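Local coordinates for protein WA352 (Oryza sativa subsp. indica, PDB 5ZT3) that is a mitochondrial protein associated with cytoplasmic male sterility in rice, represented here by a C-terminal piece that carries its DUF8018 family region, at residues A[22-27]-A[77-82]; A[84-89]-A[119-124]; A[30-35]-A[57-62]; A[34-39]-A[91-96]. All blocks are in the same frame, centred on the assembly; numbering follows the deposited sequence.

Contact 1: A[22-27]-A[77-82]; sequences EIIGGD and DWMGWG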
loop_
_atom_site.group_PDB
_atom_site.type_symbol
_atom_site.label_atom_id
_atom_site.label_comp_id
_atom_site.label_asym_id
_atom_site.label_seq_id
_atom_site.Cartn_x
_atom_site.Cartn_y
_atom_site.Cartn_z
ATOM N N GLU A 22 7.678 4.439 10.436
ATOM C CA GLU A 22 8.650 4.191 9.377
ATOM C C GLU A 22 7.982 4.315 8.013
ATOM O O GLU A 22 6.930 3.714 7.764
ATOM C CB GLU A 22 9.265 2.804 9.522
ATOM C CG GLU A 22 10.269 2.502 8.422
ATOM C CD GLU A 22 11.010 1.196 8.621
ATOM O OE1 GLU A 22 10.816 0.548 9.669
ATOM O OE2 GLU A 22 11.788 0.809 7.716
ATOM N N ILE A 23 8.603 5.079 7.119
ATOM C CA ILE A 23 8.039 5.363 5.805
ATOM C C ILE A 23 8.667 4.435 4.775
ATOM O O ILE A 23 9.897 4.393 4.634
ATOM C CB ILE A 23 8.229 6.838 5.415
ATOM C CG1 ILE A 23 7.483 7.740 6.403
ATOM C CG2 ILE A 23 7.743 7.072 3.993
ATOM C CD1 ILE A 23 7.611 9.224 6.105
ATOM N N ILE A 24 7.825 3.698 4.051
ATOM C CA ILE A 24 8.238 2.867 2.927
ATOM C C ILE A 24 7.277 3.138 1.779
ATOM O O ILE A 24 6.057 3.089 1.968
ATOM C CB ILE A 24 8.218 1.370 3.293
ATOM C CG1 ILE A 24 9.157 1.089 4.471
ATOM C CG2 ILE A 24 8.570 0.515 2.079
ATOM C CD1 ILE A 24 9.045 -0.309 5.022
ATOM N N GLY A 25 7.814 3.417 0.591
ATOM C CA GLY A 25 6.950 3.708 -0.537
ATOM C C GLY A 25 6.121 4.958 -0.388
ATOM O O GLY A 25 5.159 5.153 -1.135
ATOM N N GLY A 26 6.464 5.826 0.562
ATOM C CA GLY A 26 5.699 7.025 0.798
ATOM C C GLY A 26 4.572 6.883 1.794
ATOM O O GLY A 26 3.825 7.847 1.992
ATOM N N ASP A 27 4.417 5.718 2.423
ATOM C CA ASP A 27 3.409 5.519 3.454
ATOM C C ASP A 27 4.057 4.997 4.725
ATOM O O ASP A 27 5.176 4.481 4.721
ATOM C CB ASP A 27 2.334 4.504 3.034
ATOM C CG ASP A 27 1.164 5.146 2.327
ATOM O OD1 ASP A 27 1.164 6.384 2.166
ATOM O OD2 ASP A 27 0.228 4.417 1.949
ATOM N N ASP A 77 9.855 4.421 -9.293
ATOM C CA ASP A 77 10.293 4.836 -7.959
ATOM C C ASP A 77 9.391 4.180 -6.911
ATOM O O ASP A 77 8.570 4.814 -6.247
ATOM C CB ASP A 77 10.331 6.351 -7.836
ATOM C CG ASP A 77 11.077 6.812 -6.595
ATOM O OD1 ASP A 77 11.441 5.952 -5.754
ATOM O OD2 ASP A 77 11.288 8.033 -6.449
ATOM N N TRP A 78 9.583 2.868 -6.774
ATOM C CA TRP A 78 8.753 2.055 -5.890
ATOM C C TRP A 78 9.038 2.349 -4.419
ATOM O O TRP A 78 8.109 2.576 -3.626
ATOM C CB TRP A 78 8.908 0.574 -6.264
ATOM C CG TRP A 78 8.078 0.318 -7.462
ATOM C CD1 TRP A 78 8.482 0.238 -8.769
ATOM C CD2 TRP A 78 6.661 0.221 -7.469
ATOM N NE1 TRP A 78 7.385 0.076 -9.585
ATOM C CE2 TRP A 78 6.256 0.061 -8.808
ATOM C CE3 TRP A 78 5.690 0.227 -6.464
ATOM C CZ2 TRP A 78 4.916 -0.068 -9.164
ATOM C CZ3 TRP A 78 4.364 0.105 -6.819
ATOM C CH2 TRP A 78 3.985 -0.042 -8.155
ATOM N N MET A 79 10.313 2.402 -4.032
ATOM C CA MET A 79 10.626 2.672 -2.633
ATOM C C MET A 79 10.273 4.097 -2.221
ATOM O O MET A 79 10.050 4.342 -1.031
ATOM C CB MET A 79 12.091 2.350 -2.327
ATOM C CG MET A 79 12.435 0.872 -2.482
ATOM S SD MET A 79 11.361 -0.214 -1.507
ATOM C CE MET A 79 11.857 0.188 0.155
ATOM N N GLY A 80 10.200 5.036 -3.161
ATOM C CA GLY A 80 9.849 6.396 -2.804
ATOM C C GLY A 80 8.367 6.705 -2.891
ATOM O O GLY A 80 7.835 7.421 -2.038
ATOM N N TRP A 81 7.685 6.158 -3.899
ATOM C CA TRP A 81 6.318 6.556 -4.212
ATOM C C TRP A 81 5.394 5.372 -4.470
ATOM O O TRP A 81 4.240 5.585 -4.876
ATOM C CB TRP A 81 6.318 7.488 -5.433
ATOM C CG TRP A 81 7.011 8.789 -5.201
ATOM C CD1 TRP A 81 8.270 9.129 -5.595
ATOM C CD2 TRP A 81 6.479 9.925 -4.521
ATOM N NE1 TRP A 81 8.556 10.415 -5.199
ATOM C CE2 TRP A 81 7.469 10.924 -4.539
ATOM C CE3 TRP A 81 5.256 10.197 -3.902
ATOM C CZ2 TRP A 81 7.278 12.178 -3.959
ATOM C CZ3 TRP A 81 5.067 11.443 -3.325
ATOM C CH2 TRP A 81 6.074 12.415 -3.359
ATOM N N GLY A 82 5.844 4.145 -4.211
ATOM C CA GLY A 82 5.058 2.979 -4.567
ATOM C C GLY A 82 3.706 2.902 -3.886
ATOM O O GLY A 82 2.755 2.367 -4.463
HETATM O O HOH W 1 9.394 6.297 1.138
#

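Contact 2: A[84-89]-A[119-124]; sequences RALDNP and WRLVER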
loop_
_atom_site.group_PDB
_atom_site.type_symbol
_atom_site.label_atom_id
_atom_site.label_comp_id
_atom_site.label_asym_id
_atom_site.label_seq_id
_atom_site.Cartn_x
_atom_site.Cartn_y
_atom_site.Cartn_z
ATOM N N ARG A 84 1.538 5.127 -3.406
ATOM C CA ARG A 84 0.528 5.851 -4.177
ATOM C C ARG A 84 -0.011 5.011 -5.322
ATOM O O ARG A 84 -1.190 5.138 -5.683
ATOM C CB ARG A 84 1.087 7.182 -4.691
ATOM C CG ARG A 84 1.513 8.171 -3.597
ATOM C CD ARG A 84 0.337 8.816 -2.842
ATOM N NE ARG A 84 -0.448 7.841 -2.087
ATOM C CZ ARG A 84 -0.082 7.309 -0.923
ATOM N NH1 ARG A 84 1.064 7.657 -0.352
ATOM N NH2 ARG A 84 -0.859 6.411 -0.335
ATOM N N ALA A 85 0.811 4.127 -5.880
ATOM C CA ALA A 85 0.348 3.269 -6.957
ATOM C C ALA A 85 -0.616 2.198 -6.468
ATOM O O ALA A 85 -1.240 1.531 -7.297
ATOM C CB ALA A 85 1.539 2.634 -7.680
ATOM N N LEU A 86 -0.760 2.027 -5.158
ATOM C CA LEU A 86 -1.655 1.029 -4.593
ATOM C C LEU A 86 -2.958 1.634 -4.064
ATOM O O LEU A 86 -3.802 0.901 -3.531
ATOM C CB LEU A 86 -0.942 0.230 -3.500
ATOM C CG LEU A 86 0.325 -0.481 -3.978
ATOM C CD1 LEU A 86 0.979 -1.249 -2.844
ATOM C CD2 LEU A 86 0.035 -1.414 -5.141
ATOM N N ASP A 87 -3.143 2.943 -4.200
ATOM C CA ASP A 87 -4.405 3.573 -3.835
ATOM C C ASP A 87 -5.536 3.052 -4.726
ATOM O O ASP A 87 -5.313 2.526 -5.817
ATOM C CB ASP A 87 -4.322 5.084 -4.070
ATOM C CG ASP A 87 -3.362 5.793 -3.120
ATOM O OD1 ASP A 87 -2.912 6.912 -3.473
ATOM O OD2 ASP A 87 -3.067 5.257 -2.029
ATOM N N ASN A 88 -6.772 3.246 -4.270
ATOM C CA ASN A 88 -7.944 2.896 -5.071
ATOM C C ASN A 88 -8.875 4.101 -5.093
ATOM O O ASN A 88 -9.426 4.468 -4.035
ATOM C CB ASN A 88 -8.663 1.669 -4.505
ATOM C CG ASN A 88 -9.761 1.159 -5.422
ATOM O OD1 ASN A 88 -10.383 1.927 -6.163
ATOM N ND2 ASN A 88 -10.000 -0.148 -5.387
ATOM N N PRO A 89 -9.108 4.718 -6.257
ATOM C CA PRO A 89 -9.954 5.922 -6.313
ATOM C C PRO A 89 -11.420 5.659 -6.062
ATOM O O PRO A 89 -12.177 6.625 -5.899
ATOM C CB PRO A 89 -9.747 6.446 -7.744
ATOM C CG PRO A 89 -8.604 5.694 -8.300
ATOM C CD PRO A 89 -8.511 4.399 -7.562
ATOM N N TRP A 119 1.848 -5.061 -14.985
ATOM C CA TRP A 119 1.655 -4.012 -15.983
ATOM C C TRP A 119 0.740 -2.905 -15.471
ATOM O O TRP A 119 0.972 -1.721 -15.749
ATOM C CB TRP A 119 1.155 -4.613 -17.294
ATOM C CG TRP A 119 2.270 -5.219 -18.030
ATOM C CD1 TRP A 119 2.511 -6.546 -18.218
ATOM C CD2 TRP A 119 3.356 -4.515 -18.625
ATOM N NE1 TRP A 119 3.674 -6.713 -18.932
ATOM C CE2 TRP A 119 4.209 -5.479 -19.196
ATOM C CE3 TRP A 119 3.677 -3.161 -18.764
ATOM C CZ2 TRP A 119 5.371 -5.129 -19.877
ATOM C CZ3 TRP A 119 4.829 -2.821 -19.440
ATOM C CH2 TRP A 119 5.658 -3.799 -19.991
ATOM N N ARG A 120 -0.294 -3.264 -14.722
ATOM C CA ARG A 120 -1.146 -2.235 -14.146
ATOM C C ARG A 120 -0.352 -1.312 -13.226
ATOM O O ARG A 120 -0.491 -0.084 -13.290
ATOM C CB ARG A 120 -2.305 -2.891 -13.405
ATOM C CG ARG A 120 -3.277 -1.906 -12.813
ATOM C CD ARG A 120 -4.554 -2.581 -12.355
ATOM N NE ARG A 120 -5.385 -3.001 -13.479
ATOM C CZ ARG A 120 -5.602 -4.267 -13.820
ATOM N NH1 ARG A 120 -6.374 -4.552 -14.861
ATOM N NH2 ARG A 120 -5.056 -5.253 -13.123
ATOM N N LEU A 121 0.512 -1.888 -12.390
ATOM C CA LEU A 121 1.284 -1.095 -11.439
ATOM C C LEU A 121 2.382 -0.292 -12.136
ATOM O O LEU A 121 2.647 0.853 -11.750
ATOM C CB LEU A 121 1.836 -1.997 -10.339
ATOM C CG LEU A 121 0.766 -2.648 -9.471
ATOM C CD1 LEU A 121 1.423 -3.431 -8.352
ATOM C CD2 LEU A 121 -0.155 -1.577 -8.914
ATOM N N VAL A 122 3.025 -0.862 -13.160
ATOM C CA VAL A 122 4.006 -0.110 -13.940
ATOM C C VAL A 122 3.391 1.173 -14.480
ATOM O O VAL A 122 4.018 2.239 -14.465
ATOM C CB VAL A 122 4.567 -0.981 -15.080
ATOM C CG1 VAL A 122 5.225 -0.110 -16.171
ATOM C CG2 VAL A 122 5.563 -1.980 -14.524
ATOM N N GLU A 123 2.159 1.083 -14.979
ATOM C CA GLU A 123 1.520 2.252 -15.573
ATOM C C GLU A 123 1.178 3.307 -14.529
ATOM O O GLU A 123 1.269 4.504 -14.818
ATOM C CB GLU A 123 0.289 1.813 -16.370
ATOM C CG GLU A 123 -0.495 2.955 -17.025
ATOM C CD GLU A 123 0.360 3.796 -17.959
ATOM O OE1 GLU A 123 1.309 3.242 -18.562
ATOM O OE2 GLU A 123 0.084 5.010 -18.097
ATOM N N ARG A 124 0.828 2.893 -13.313
ATOM C CA ARG A 124 0.396 3.827 -12.276
ATOM C C ARG A 124 1.551 4.608 -11.659
ATOM O O ARG A 124 1.382 5.784 -11.311
ATOM C CB ARG A 124 -0.289 3.061 -11.147
ATOM C CG ARG A 124 -1.650 2.518 -11.458
ATOM C CD ARG A 124 -2.201 1.843 -10.233
ATOM N NE ARG A 124 -3.493 1.209 -10.458
ATOM C CZ ARG A 124 -4.109 0.456 -9.553
ATOM N NH1 ARG A 124 -3.545 0.250 -8.367
ATOM N NH2 ARG A 124 -5.285 -0.087 -9.834
HETATM O O HOH W 2 -4.465 -1.005 -5.772
#

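Contact 3: A[30-35]-A[57-62]; sequences QSIQRR and DLFELK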
loop_
_atom_site.group_PDB
_atom_site.type_symbol
_atom_site.label_atom_id
_atom_site.label_comp_id
_atom_site.label_asym_id
_atom_site.label_seq_id
_atom_site.Cartn_x
_atom_site.Cartn_y
_atom_site.Cartn_z
ATOM N N GLN A 30 1.116 4.927 10.369
ATOM C CA GLN A 30 0.396 6.096 10.862
ATOM C C GLN A 30 -0.304 6.845 9.735
ATOM O O GLN A 30 -1.445 7.301 9.903
ATOM C CB GLN A 30 1.344 7.019 11.621
ATOM C CG GLN A 30 1.633 6.563 13.037
ATOM C CD GLN A 30 2.625 7.467 13.742
ATOM O OE1 GLN A 30 3.408 8.170 13.101
ATOM N NE2 GLN A 30 2.587 7.462 15.068
ATOM N N SER A 31 0.339 6.977 8.572
ATOM C CA SER A 31 -0.308 7.714 7.494
ATOM C C SER A 31 -1.507 6.950 6.947
ATOM O O SER A 31 -2.530 7.557 6.605
ATOM C CB SER A 31 0.692 8.101 6.398
ATOM O OG SER A 31 1.054 6.992 5.595
ATOM N N ILE A 32 -1.421 5.617 6.896
ATOM C CA ILE A 32 -2.574 4.821 6.482
ATOM C C ILE A 32 -3.688 4.929 7.511
ATOM O O ILE A 32 -4.868 5.054 7.158
ATOM C CB ILE A 32 -2.157 3.362 6.231
ATOM C CG1 ILE A 32 -1.194 3.292 5.051
ATOM C CG2 ILE A 32 -3.377 2.467 6.016
ATOM C CD1 ILE A 32 -0.463 1.961 4.942
ATOM N N GLN A 33 -3.332 4.888 8.794
ATOM C CA GLN A 33 -4.346 5.024 9.834
ATOM C C GLN A 33 -5.082 6.352 9.713
ATOM O O GLN A 33 -6.312 6.402 9.833
ATOM C CB GLN A 33 -3.694 4.906 11.204
ATOM C CG GLN A 33 -4.673 4.990 12.351
ATOM C CD GLN A 33 -3.996 4.837 13.686
ATOM O OE1 GLN A 33 -2.775 4.929 13.793
ATOM N NE2 GLN A 33 -4.785 4.592 14.717
ATOM N N ARG A 34 -4.347 7.430 9.446
ATOM C CA ARG A 34 -4.967 8.734 9.243
ATOM C C ARG A 34 -5.938 8.710 8.068
ATOM O O ARG A 34 -7.041 9.271 8.148
ATOM C CB ARG A 34 -3.863 9.774 9.036
ATOM C CG ARG A 34 -4.316 11.207 8.836
ATOM C CD ARG A 34 -3.151 12.168 9.098
ATOM N NE ARG A 34 -2.089 12.079 8.092
ATOM C CZ ARG A 34 -0.921 11.466 8.274
ATOM N NH1 ARG A 34 -0.646 10.872 9.429
ATOM N NH2 ARG A 34 -0.022 11.446 7.294
ATOM N N ARG A 35 -5.562 8.053 6.969
ATOM C CA ARG A 35 -6.474 7.959 5.833
ATOM C C ARG A 35 -7.709 7.132 6.174
ATOM O O ARG A 35 -8.828 7.502 5.797
ATOM C CB ARG A 35 -5.754 7.438 4.581
ATOM C CG ARG A 35 -4.798 8.456 3.982
ATOM C CD ARG A 35 -3.949 7.860 2.870
ATOM N NE ARG A 35 -2.547 8.015 3.209
ATOM C CZ ARG A 35 -1.677 7.020 3.188
ATOM N NH1 ARG A 35 -2.078 5.809 2.824
ATOM N NH2 ARG A 35 -0.411 7.229 3.524
ATOM N N ASP A 57 -2.148 -4.110 8.975
ATOM C CA ASP A 57 -2.316 -5.188 8.005
ATOM C C ASP A 57 -2.116 -4.681 6.586
ATOM O O ASP A 57 -1.452 -5.337 5.767
ATOM C CB ASP A 57 -3.706 -5.812 8.139
ATOM C CG ASP A 57 -3.854 -6.683 9.377
ATOM O OD1 ASP A 57 -2.845 -6.938 10.068
ATOM O OD2 ASP A 57 -4.993 -7.127 9.650
ATOM N N LEU A 58 -2.673 -3.511 6.277
ATOM C CA LEU A 58 -2.509 -2.942 4.945
ATOM C C LEU A 58 -1.043 -2.631 4.670
ATOM O O LEU A 58 -0.520 -2.946 3.594
ATOM C CB LEU A 58 -3.363 -1.683 4.795
ATOM C CG LEU A 58 -4.876 -1.863 4.703
ATOM C CD1 LEU A 58 -5.542 -0.498 4.815
ATOM C CD2 LEU A 58 -5.280 -2.565 3.417
ATOM N N PHE A 59 -0.359 -2.020 5.641
ATOM C CA PHE A 59 1.015 -1.583 5.410
ATOM C C PHE A 59 1.929 -2.766 5.133
ATOM O O PHE A 59 2.749 -2.730 4.209
ATOM C CB PHE A 59 1.530 -0.795 6.608
ATOM C CG PHE A 59 2.898 -0.191 6.401
ATOM C CD1 PHE A 59 3.091 0.807 5.464
ATOM C CD2 PHE A 59 3.977 -0.607 7.157
ATOM C CE1 PHE A 59 4.350 1.370 5.267
ATOM C CE2 PHE A 59 5.236 -0.044 6.971
ATOM C CZ PHE A 59 5.410 0.951 6.036
ATOM N N GLU A 60 1.805 -3.832 5.927
ATOM C CA GLU A 60 2.670 -4.989 5.732
ATOM C C GLU A 60 2.505 -5.559 4.330
ATOM O O GLU A 60 3.492 -5.919 3.674
ATOM C CB GLU A 60 2.370 -6.050 6.791
ATOM C CG GLU A 60 3.203 -7.315 6.635
ATOM C CD GLU A 60 3.353 -8.077 7.937
ATOM O OE1 GLU A 60 2.431 -8.002 8.778
ATOM O OE2 GLU A 60 4.393 -8.751 8.118
ATOM N N LEU A 61 1.267 -5.631 3.841
ATOM C CA LEU A 61 1.031 -6.137 2.492
ATOM C C LEU A 61 1.553 -5.176 1.432
ATOM O O LEU A 61 2.161 -5.599 0.437
ATOM C CB LEU A 61 -0.461 -6.375 2.280
ATOM C CG LEU A 61 -0.961 -7.807 2.410
ATOM C CD1 LEU A 61 -2.424 -7.822 2.147
ATOM C CD2 LEU A 61 -0.249 -8.710 1.440
ATOM N N LYS A 62 1.298 -3.878 1.603
ATOM C CA LYS A 62 1.807 -2.905 0.645
ATOM C C LYS A 62 3.318 -2.999 0.526
ATOM O O LYS A 62 3.862 -2.930 -0.580
ATOM C CB LYS A 62 1.442 -1.496 1.078
ATOM C CG LYS A 62 0.004 -1.126 0.906
ATOM C CD LYS A 62 -0.120 0.369 1.147
ATOM C CE LYS A 62 -1.548 0.767 1.300
ATOM N NZ LYS A 62 -1.653 2.245 1.336
#

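Contact 4: A[34-39]-A[91-96]; sequences RRLLGT and TATGEE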
loop_
_atom_site.group_PDB
_atom_site.type_symbol
_atom_site.label_atom_id
_atom_site.label_comp_id
_atom_site.label_asym_id
_atom_site.label_seq_id
_atom_site.Cartn_x
_atom_site.Cartn_y
_atom_site.Cartn_z
ATOM N N ARG A 34 -4.347 7.430 9.446
ATOM C CA ARG A 34 -4.967 8.734 9.243
ATOM C C ARG A 34 -5.938 8.710 8.068
ATOM O O ARG A 34 -7.041 9.271 8.148
ATOM C CB ARG A 34 -3.863 9.774 9.036
ATOM C CG ARG A 34 -4.316 11.207 8.836
ATOM C CD ARG A 34 -3.151 12.168 9.098
ATOM N NE ARG A 34 -2.089 12.079 8.092
ATOM C CZ ARG A 34 -0.921 11.466 8.274
ATOM N NH1 ARG A 34 -0.646 10.872 9.429
ATOM N NH2 ARG A 34 -0.022 11.446 7.294
ATOM N N ARG A 35 -5.562 8.053 6.969
ATOM C CA ARG A 35 -6.474 7.959 5.833
ATOM C C ARG A 35 -7.709 7.132 6.174
ATOM O O ARG A 35 -8.828 7.502 5.797
ATOM C CB ARG A 35 -5.754 7.438 4.581
ATOM C CG ARG A 35 -4.798 8.456 3.982
ATOM C CD ARG A 35 -3.949 7.860 2.870
ATOM N NE ARG A 35 -2.547 8.015 3.209
ATOM C CZ ARG A 35 -1.677 7.020 3.188
ATOM N NH1 ARG A 35 -2.078 5.809 2.824
ATOM N NH2 ARG A 35 -0.411 7.229 3.524
ATOM N N LEU A 36 -7.539 6.026 6.904
ATOM C CA LEU A 36 -8.690 5.218 7.302
ATOM C C LEU A 36 -9.639 6.002 8.195
ATOM O O LEU A 36 -10.860 5.819 8.123
ATOM C CB LEU A 36 -8.241 3.934 8.004
ATOM C CG LEU A 36 -7.441 2.965 7.144
ATOM C CD1 LEU A 36 -6.960 1.788 7.979
ATOM C CD2 LEU A 36 -8.293 2.503 5.969
ATOM N N LEU A 37 -9.099 6.873 9.051
ATOM C CA LEU A 37 -9.943 7.676 9.922
ATOM C C LEU A 37 -10.732 8.736 9.156
ATOM O O LEU A 37 -11.781 9.170 9.635
ATOM C CB LEU A 37 -9.097 8.296 11.036
ATOM C CG LEU A 37 -8.621 7.316 12.108
ATOM C CD1 LEU A 37 -7.535 7.935 12.975
ATOM C CD2 LEU A 37 -9.786 6.863 12.981
ATOM N N GLY A 38 -10.261 9.160 7.990
ATOM C CA GLY A 38 -11.060 10.036 7.143
ATOM C C GLY A 38 -11.332 11.374 7.801
ATOM O O GLY A 38 -10.423 12.053 8.293
ATOM N N THR A 39 -12.605 11.760 7.833
ATOM C CA THR A 39 -13.020 13.019 8.438
ATOM C C THR A 39 -13.277 12.899 9.937
ATOM O O THR A 39 -13.725 13.870 10.557
ATOM C CB THR A 39 -14.269 13.556 7.736
ATOM O OG1 THR A 39 -15.343 12.622 7.901
ATOM C CG2 THR A 39 -14.001 13.740 6.253
ATOM N N THR A 91 -12.735 3.617 -3.507
ATOM C CA THR A 91 -13.080 3.296 -2.128
ATOM C C THR A 91 -13.279 4.570 -1.314
ATOM O O THR A 91 -12.849 5.659 -1.696
ATOM C CB THR A 91 -12.007 2.426 -1.470
ATOM O OG1 THR A 91 -10.816 3.201 -1.292
ATOM C CG2 THR A 91 -11.695 1.204 -2.330
ATOM N N ALA A 92 -13.938 4.413 -0.165
ATOM C CA ALA A 92 -14.273 5.570 0.663
ATOM C C ALA A 92 -13.025 6.284 1.162
ATOM O O ALA A 92 -12.975 7.521 1.184
ATOM C CB ALA A 92 -15.146 5.133 1.839
ATOM N N THR A 93 -12.002 5.528 1.560
ATOM C CA THR A 93 -10.783 6.108 2.111
ATOM C C THR A 93 -9.700 6.332 1.066
ATOM O O THR A 93 -8.739 7.065 1.339
ATOM C CB THR A 93 -10.195 5.174 3.171
ATOM O OG1 THR A 93 -9.827 3.937 2.551
ATOM C CG2 THR A 93 -11.207 4.920 4.292
ATOM N N GLY A 94 -9.822 5.717 -0.109
ATOM C CA GLY A 94 -8.741 5.687 -1.072
ATOM C C GLY A 94 -7.762 4.548 -0.877
ATOM O O GLY A 94 -6.905 4.328 -1.746
ATOM N N GLU A 95 -7.856 3.818 0.231
ATOM C CA GLU A 95 -7.049 2.628 0.422
ATOM C C GLU A 95 -7.647 1.460 -0.351
ATOM O O GLU A 95 -8.864 1.352 -0.522
ATOM C CB GLU A 95 -6.983 2.262 1.904
ATOM C CG GLU A 95 -6.154 3.207 2.759
ATOM C CD GLU A 95 -4.671 3.164 2.415
ATOM O OE1 GLU A 95 -4.014 4.230 2.441
ATOM O OE2 GLU A 95 -4.162 2.068 2.115
ATOM N N GLU A 96 -6.773 0.578 -0.817
ATOM C CA GLU A 96 -7.218 -0.631 -1.485
ATOM C C GLU A 96 -7.782 -1.617 -0.470
ATOM O O GLU A 96 -7.417 -1.614 0.709
ATOM C CB GLU A 96 -6.048 -1.255 -2.249
ATOM C CG GLU A 96 -6.405 -2.418 -3.161
ATOM C CD GLU A 96 -7.482 -2.067 -4.172
ATOM O OE1 GLU A 96 -8.678 -2.134 -3.811
ATOM O OE2 GLU A 96 -7.137 -1.739 -5.332
HETATM O O HOH W 3 -9.354 9.258 3.652
#

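Contact 1: A[22-27]-A[77-82]
M79 and I24 lie side by side, pointing the same way, where the tip of a tight turn docks on the short helix 78-81. At its root, M79 has CB set away from 22-27. CG sits beside the backbone N, and bends at chi2 (-54°) and chi3 (-69°) fold SD and CE back, so that CE ends 3.8 Å from I24 CG2. That is the one apolar side-chain contact here; the rest is backbone. G25 N donates to M79 O at 2.9 Å, a bent bond (131° at the hydrogen) with the donor well above the carbonyl plane. The same oxygen also accepts from a water, which in turn takes the N-H of G26. G25 CA lies 3.5 Å from W78 O, a CA-H...O contact, so the turn lies close against the helix. The side-chain oxygen OD1 of D77, the N-cap residue, makes a weak capping bond with G80 N. Beyond the interface, I24 packs on F59 and V63 of helix 45-72. I24 to D27 form a type I' turn with glycine at both central positions, I24 N bonding D27 O and D27 N bonding I24 O, the pairing of a two-residue beta-hairpin loop.

Contact 2: A[84-89]-A[119-124]
R124 NH1 donates to A85 O at 2.8 Å, a tertiary bond from side chain to main chain that ties the last turn of helix 116-124 to the loop after helix 78-81 in this all-helical domain. The bond is nearly straight (164° at the hydrogen), and the oxygen lies in the guanidinium plane, at its edge. R124 reaches it because its chain is extended from CG to NE and runs past the carbonyl, CD coming to 3.1 Å from A85 O. At the root of the arginine, R124 CB rests 3.9 Å from A85 CB, so the alanine is touched at both its methyl and its carbonyl. The apolar half of the contact is L86 against L121: the two side chains cross obliquely, with L86 CD2 3.8 Å from L121 CD2, and the latter methyl also lies against A85 O. A further shell closes around this pair, since both leucines pack on I65 of helix 45-72 and on M104 of helix 98-111, while A85 and L121 both touch W78. The loop itself is braced by R84, which grips D87 side-on, NE to OD1 and NH2 to OD2, each in the guanidinium plane. On R124, NH1 has a second partner besides A85 O: a water in the guanidinium plane accepts from NH1 at 3.0 Å and also lies beside L86 O.

Contact 3: A[30-35]-A[57-62]
I32 of helix 29-37 meets L58, F59 and K62 of helix 45-72 and accounts for about half of the surface buried here. Over these segments the axes approach to 9.8 Å and run at 127°, closer to antiparallel than parallel. The isoleucine is a knob in a hole made by A55, L58, F59 and K62, the spacing expected of knobs-into-holes packing. Its two branches divide the work. CG2 meets L58 CD1 at 3.9 Å, the two side chains meeting at a slant. CG1 carries CD1 to the edge of the F59 ring, 3.8 Å from F59 CD1 and roughly as near to F59 CB; the two side chains cross at about a right angle. K62, second in surface buried by this contact, is extended beyond CG and meets I32 tip to tip, its NZ 3.8 Å from I32 CD1. Farther along helix 29-37, R35 brings an edge of its guanidinium up to the same amine, with R35 NH1 3.9 Å from K62 NZ. Outside, Y18 meets F59 edge to face. Two like charges thus sit close beside an apolar knob, and what pays for them lies outside the segments: K62 NZ forms salt bridges with E95 OE2 and D27 OD2, while R35 is paired with E95 OE1 and, at a doubtfully short separation, with D27. These carboxylates would be expected to keep the buried lysine protonated.

Contact 4: A[34-39]-A[91-96]
L36 and T93 bring their CA atoms to 5.7 Å where the last turn of helix 29-37, ended by G38, whose phi is positive, meets the loop before helix 98-111. T93 stands its methyl against the helix: CG2 is 3.9 Å from L36 CA and also touches R35 O. Its hydroxyl, placed between backbone N and carbonyl carbon by a chi1 of 63°, accepts from E95 N at 3.0 Å in a fairly straight bond, an ST turn. T91 tightens the same loop by donating from OG1 to E95 O. L36 CD2 lies 3.9 Å from E95 CG, the two side chains crossing at about a right angle, and L36 also packs on Q54 of helix 45-72. From there E95 bends at chi2 (-67°), and the carboxylate lies nearly coplanar with the R35 guanidinium, the planes 26° apart. The salt bridge between R35 NH1 and E95 OE1 is 2.5 Å long, short enough for its exact length to be doubtful; the oxygen is met nearly along its C-O axis. R35 NH2 also pairs with D27 OD1. A water bridges R35 O and T93 O, donating to both. The other oxygen of E95, OE2, is paired with K62 NZ, so each carboxylate oxygen of this buried glutamate faces a different cation, an environment that would favour the ionised form.

How the contacts relate
From the N terminus, segment 22-27 pairs with 77-82, and contact 1 closes a long loop that contains helices 29-37 and 45-72. Contact 3 is nested inside it, joining those two helices. Contact 4 starts from the same part of helix 29-37 but reaches 91-96, past the end of contact 1, so it crosses contact 1; it also crosses contact 2, whose segment 84-89 lies before 91-96 and whose partner 119-124 lies after it. Contact 2 follows contacts 1 and 3 in series. D27 of contact 1 links the set, bridging to R84 and K62. Together the contacts bind the N-terminal loop, helices 29-37, 45-72, 78-81 and 116-124, and the long connection 84-96.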